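Local coordinates for protein macrophage migration inhibitory factor (Oncomelania hupensis, PDB 6LR3) that belongs to the macrophage migration inhibitory factor family, small alpha/beta proteins that form trimers with the subunit sheets facing a central channel, at residues T61-N69 against F99-C107. Numbering follows the deposited sequence.
Sequences TVECIGRLN and FIPVPALFC
Val62 and Phe99, Glu63 and Ile100, and Cys64 and Pro101 pair as neighbours in the parallel strands 61-64 and 99-101, whose axes are 20° apart. Ile100 is gripped on both its polar backbone atoms: its N donates to Val62 O (2.7 Å), and its O accepts from Cys64 N (3.1 Å). Val102 N donates to Cys64 O (2.9 Å), and a water that accepts from Gly66 N and donates to Val102 O joins the two segments beyond the last direct bond. On one face, Val62 CB and CG2 lie alongside the Phe99 ring, 3.8 Å from CD1 and CE1 respectively, while Leu68 folds back over strand 99-101 and sets CD1 3.5 Å from Ile100 O. On the other, Glu63 CG rests beside Ile100 CB, and the Glu63 carboxylate forms a salt bridge through OE2 with Arg98 NH1 of a neighbouring subunit. Ile65, with CG1 anti to its carbonyl carbon (chi1 -57°), lays that branch against Val102 and brings CD1 to Cys107 CB (3.9 Å), as CG2 packs on Ala104. The pairing closes the beta-alpha-beta crossover through helix 70-88, which with helix 19-31 covers Val62 and Leu68; strand 3-8 flanks 61-64 antiparallel, and Phe106 of the other neighbouring subunit packs on Leu68, Phe99 and Pro101.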
ATOM      1  N   THR B  61       1.022   8.399   1.680  1.00 12.23           N
ATOM      2  CA  THR B  61      -0.112   7.982   2.514  1.00 12.58           C
ATOM      3  C   THR B  61       0.270   8.146   3.987  1.00 13.67           C
ATOM      4  O   THR B  61       1.423   7.933   4.377  1.00 12.41           O
ATOM      5  CB  THR B  61      -0.611   6.577   2.172  1.00 14.65           C
ATOM      6  OG1 THR B  61       0.383   5.615   2.501  1.00 15.10           O
ATOM      7  CG2 THR B  61      -0.986   6.439   0.712  1.00 14.36           C
ATOM      8  N   VAL B  62      -0.741   8.457   4.778  1.00 14.32           N
ATOM      9  CA  VAL B  62      -0.637   8.601   6.237  1.00 14.95           C
ATOM     10  C   VAL B  62      -1.669   7.682   6.857  1.00 14.45           C
ATOM     11  O   VAL B  62      -2.830   7.940   6.703  1.00 16.79           O
ATOM     12  CB  VAL B  62      -0.852  10.054   6.671  1.00 14.25           C
ATOM     13  CG1 VAL B  62      -0.797  10.178   8.182  1.00 14.02           C
ATOM     14  CG2 VAL B  62       0.155  10.981   5.982  1.00 13.82           C
ATOM     15  N   GLU B  63      -1.221   6.571   7.423  1.00 13.65           N
ATOM     16  CA  GLU B  63      -2.071   5.596   8.136  1.00 14.09           C
ATOM     17  C   GLU B  63      -1.976   5.930   9.622  1.00 14.92           C
ATOM     18  O   GLU B  63      -0.868   5.983  10.160  1.00 14.36           O
ATOM     19  CB  GLU B  63      -1.642   4.172   7.836  1.00 14.42           C
ATOM     20  CG  GLU B  63      -1.893   3.746   6.396  1.00 16.61           C
ATOM     21  CD  GLU B  63      -1.189   2.455   6.007  1.00 18.13           C
ATOM     22  OE1 GLU B  63      -0.028   2.549   5.586  1.00 18.78           O
ATOM     23  OE2 GLU B  63      -1.790   1.354   6.198  1.00 20.79           O
ATOM     24  N   CYS B  64      -3.101   6.155  10.267  1.00 14.18           N
ATOM     25  CA  CYS B  64      -3.107   6.545  11.692  1.00 15.67           C
ATOM     26  C   CYS B  64      -4.395   6.071  12.354  1.00 15.87           C
ATOM     27  O   CYS B  64      -5.451   6.149  11.726  1.00 14.43           O
ATOM     28  CB  CYS B  64      -2.952   8.050  11.834  1.00 15.93           C
ATOM     29  SG  CYS B  64      -2.591   8.567  13.534  1.00 16.51           S
ATOM     30  N   ILE B  65      -4.274   5.591  13.581  1.00 15.25           N
ATOM     31  CA  ILE B  65      -5.419   5.304  14.463  1.00 16.32           C
ATOM     32  C   ILE B  65      -5.824   6.645  15.089  1.00 16.42           C
ATOM     33  O   ILE B  65      -4.988   7.236  15.797  1.00 17.28           O
ATOM     34  CB  ILE B  65      -5.058   4.256  15.526  1.00 17.00           C
ATOM     35  CG1 ILE B  65      -4.570   2.954  14.878  1.00 18.26           C
ATOM     36  CG2 ILE B  65      -6.282   4.005  16.436  1.00 18.00           C
ATOM     37  CD1 ILE B  65      -3.904   2.011  15.894  1.00 17.57           C
ATOM     38  N   GLY B  66      -7.028   7.115  14.803  1.00 19.54           N
ATOM     39  CA  GLY B  66      -7.492   8.455  15.202  1.00 20.28           C
ATOM     40  C   GLY B  66      -6.743   9.566  14.489  1.00 19.22           C
ATOM     41  O   GLY B  66      -6.043   9.290  13.520  1.00 18.72           O
ATOM     42  N   ARG B  67      -6.911  10.799  14.971  1.00 21.25           N
ATOM     43  CA  ARG B  67      -6.124  12.004  14.609  1.00 20.06           C
ATOM     44  C   ARG B  67      -6.475  12.565  13.236  1.00 20.47           C
ATOM     45  O   ARG B  67      -6.187  13.743  13.031  1.00 24.81           O
ATOM     46  CB  ARG B  67      -4.620  11.719  14.648  1.00 21.55           C
ATOM     47  CG  ARG B  67      -4.149  11.143  15.967  1.00 20.65           C
ATOM     48  CD  ARG B  67      -4.361  12.152  17.095  1.00 24.55           C
ATOM     49  NE  ARG B  67      -3.534  11.690  18.189  1.00 26.94           N
ATOM     50  CZ  ARG B  67      -3.915  10.834  19.125  1.00 31.51           C
ATOM     51  NH1 ARG B  67      -5.150  10.362  19.152  1.00 32.36           N
ATOM     52  NH2 ARG B  67      -3.045  10.427  20.033  1.00 34.19           N
ATOM     53  N   LEU B  68      -7.021  11.780  12.312  1.00 18.12           N
ATOM     54  CA  LEU B  68      -7.276  12.228  10.932  1.00 18.24           C
ATOM     55  C   LEU B  68      -8.694  12.785  10.818  1.00 19.51           C
ATOM     56  O   LEU B  68      -9.672  12.091  11.143  1.00 21.15           O
ATOM     57  CB  LEU B  68      -7.064  11.063   9.978  1.00 17.86           C
ATOM     58  CG  LEU B  68      -5.709  10.393  10.101  1.00 17.66           C
ATOM     59  CD1 LEU B  68      -5.587   9.282   9.048  1.00 17.02           C
ATOM     60  CD2 LEU B  68      -4.590  11.397   9.952  1.00 18.29           C
ATOM     61  N   ASN B  69      -8.771  14.011  10.327  1.00 19.22           N
ATOM     62  CA  ASN B  69     -10.041  14.729  10.124  1.00 21.74           C
ATOM     63  C   ASN B  69      -9.738  15.833   9.127  1.00 19.15           C
ATOM     64  O   ASN B  69      -8.578  16.129   8.882  1.00 19.46           O
ATOM     65  CB  ASN B  69     -10.595  15.222  11.459  1.00 19.79           C
ATOM     66  CG  ASN B  69      -9.672  16.217  12.128  1.00 19.58           C
ATOM     67  OD1 ASN B  69      -9.504  17.332  11.649  1.00 20.94           O
ATOM     68  ND2 ASN B  69      -9.029  15.821  13.202  1.00 21.59           N
ATOM     69  N   PHE B  99      -4.895  10.314   3.396  1.00 14.79           N
ATOM     70  CA  PHE B  99      -5.001  10.106   4.851  1.00 14.56           C
ATOM     71  C   PHE B  99      -5.912   8.894   5.062  1.00 14.66           C
ATOM     72  O   PHE B  99      -7.017   8.864   4.558  1.00 13.81           O
ATOM     73  CB  PHE B  99      -5.479  11.396   5.502  1.00 15.90           C
ATOM     74  CG  PHE B  99      -4.492  12.522   5.314  1.00 15.92           C
ATOM     75  CD1 PHE B  99      -3.476  12.706   6.232  1.00 15.28           C
ATOM     76  CD2 PHE B  99      -4.537  13.329   4.195  1.00 15.83           C
ATOM     77  CE1 PHE B  99      -2.539  13.718   6.047  1.00 16.01           C
ATOM     78  CE2 PHE B  99      -3.596  14.335   4.017  1.00 16.47           C
ATOM     79  CZ  PHE B  99      -2.602  14.520   4.939  1.00 16.28           C
ATOM     80  N   ILE B 100      -5.400   7.887   5.759  1.00 14.31           N
ATOM     81  CA  ILE B 100      -6.038   6.555   5.907  1.00 15.49           C
ATOM     82  C   ILE B 100      -6.295   6.286   7.385  1.00 15.11           C
ATOM     83  O   ILE B 100      -5.387   5.947   8.144  1.00 14.51           O
ATOM     84  CB  ILE B 100      -5.185   5.457   5.265  1.00 16.20           C
ATOM     85  CG1 ILE B 100      -4.797   5.806   3.823  1.00 14.46           C
ATOM     86  CG2 ILE B 100      -5.932   4.131   5.373  1.00 16.71           C
ATOM     87  CD1 ILE B 100      -3.958   4.768   3.131  1.00 15.72           C
ATOM     88  N   PRO B 101      -7.559   6.398   7.818  1.00 17.37           N
ATOM     89  CA  PRO B 101      -7.935   6.101   9.198  1.00 17.57           C
ATOM     90  C   PRO B 101      -7.858   4.597   9.427  1.00 16.62           C
ATOM     91  O   PRO B 101      -8.254   3.832   8.556  1.00 18.12           O
ATOM     92  CB  PRO B 101      -9.384   6.582   9.345  1.00 20.29           C
ATOM     93  CG  PRO B 101      -9.853   7.004   7.952  1.00 23.89           C
ATOM     94  CD  PRO B 101      -8.694   6.867   6.996  1.00 19.87           C
ATOM     95  N   VAL B 102      -7.230   4.204  10.521  1.00 15.87           N
ATOM     96  CA  VAL B 102      -7.061   2.774  10.881  1.00 16.37           C
ATOM     97  C   VAL B 102      -7.838   2.496  12.154  1.00 17.14           C
ATOM     98  O   VAL B 102      -7.627   3.175  13.142  1.00 16.63           O
ATOM     99  CB  VAL B 102      -5.580   2.435  11.061  1.00 16.10           C
ATOM    100  CG1 VAL B 102      -5.420   0.960  11.448  1.00 15.78           C
ATOM    101  CG2 VAL B 102      -4.796   2.803   9.823  1.00 17.02           C
ATOM    102  N   PRO B 103      -8.749   1.517  12.161  1.00 18.12           N
ATOM    103  CA  PRO B 103      -9.442   1.157  13.396  1.00 18.14           C
ATOM    104  C   PRO B 103      -8.491   0.541  14.424  1.00 18.47           C
ATOM    105  O   PRO B 103      -7.706  -0.297  14.089  1.00 16.18           O
ATOM    106  CB  PRO B 103     -10.503   0.128  12.966  1.00 19.07           C
ATOM    107  CG  PRO B 103     -10.570   0.275  11.461  1.00 20.25           C
ATOM    108  CD  PRO B 103      -9.166   0.687  11.027  1.00 18.97           C
ATOM    109  N   ALA B 104      -8.660   0.944  15.690  1.00 16.35           N
ATOM    110  CA  ALA B 104      -7.834   0.473  16.825  1.00 17.09           C
ATOM    111  C   ALA B 104      -7.847  -1.062  16.882  1.00 14.72           C
ATOM    112  O   ALA B 104      -6.802  -1.632  17.165  1.00 15.81           O
ATOM    113  CB  ALA B 104      -8.364   1.062  18.114  1.00 19.37           C
ATOM    114  N   LEU B 105      -8.979  -1.715  16.668  1.00 14.90           N
ATOM    115  CA  LEU B 105      -9.098  -3.176  16.836  1.00 15.93           C
ATOM    116  C   LEU B 105      -8.735  -3.882  15.530  1.00 15.96           C
ATOM    117  O   LEU B 105      -8.845  -5.107  15.499  1.00 16.64           O
ATOM    118  CB  LEU B 105     -10.510  -3.546  17.303  1.00 15.98           C
ATOM    119  CG  LEU B 105     -10.853  -3.004  18.694  1.00 18.09           C
ATOM    120  CD1 LEU B 105     -12.265  -3.451  19.061  1.00 19.62           C
ATOM    121  CD2 LEU B 105      -9.898  -3.473  19.733  1.00 21.23           C
ATOM    122  N   PHE B 106      -8.260  -3.139  14.533  1.00 13.99           N
ATOM    123  CA  PHE B 106      -7.789  -3.713  13.246  1.00 14.89           C
ATOM    124  C   PHE B 106      -6.299  -3.426  13.086  1.00 14.14           C
ATOM    125  O   PHE B 106      -5.764  -3.462  11.966  1.00 15.07           O
ATOM    126  CB  PHE B 106      -8.634  -3.173  12.090  1.00 15.33           C
ATOM    127  CG  PHE B 106      -9.952  -3.893  11.970  1.00 15.95           C
ATOM    128  CD1 PHE B 106     -10.910  -3.794  12.967  1.00 17.92           C
ATOM    129  CD2 PHE B 106     -10.206  -4.722  10.895  1.00 17.47           C
ATOM    130  CE1 PHE B 106     -12.096  -4.501  12.868  1.00 19.18           C
ATOM    131  CE2 PHE B 106     -11.394  -5.422  10.798  1.00 19.11           C
ATOM    132  CZ  PHE B 106     -12.346  -5.303  11.778  1.00 18.31           C
ATOM    133  N   CYS B 107      -5.607  -3.194  14.184  1.00 13.76           N
ATOM    134  CA  CYS B 107      -4.169  -2.898  14.121  1.00 14.32           C
ATOM    135  C   CYS B 107      -3.511  -3.413  15.394  1.00 14.78           C
ATOM    136  O   CYS B 107      -3.981  -3.092  16.509  1.00 16.78           O
ATOM    137  CB  CYS B 107      -3.955  -1.413  13.940  1.00 14.57           C
ATOM    138  SG  CYS B 107      -2.217  -1.041  13.673  1.00 19.20           S
TER
HETATM  139  O   HOH W   1      -8.977   5.582  13.232  1.00 24.87           O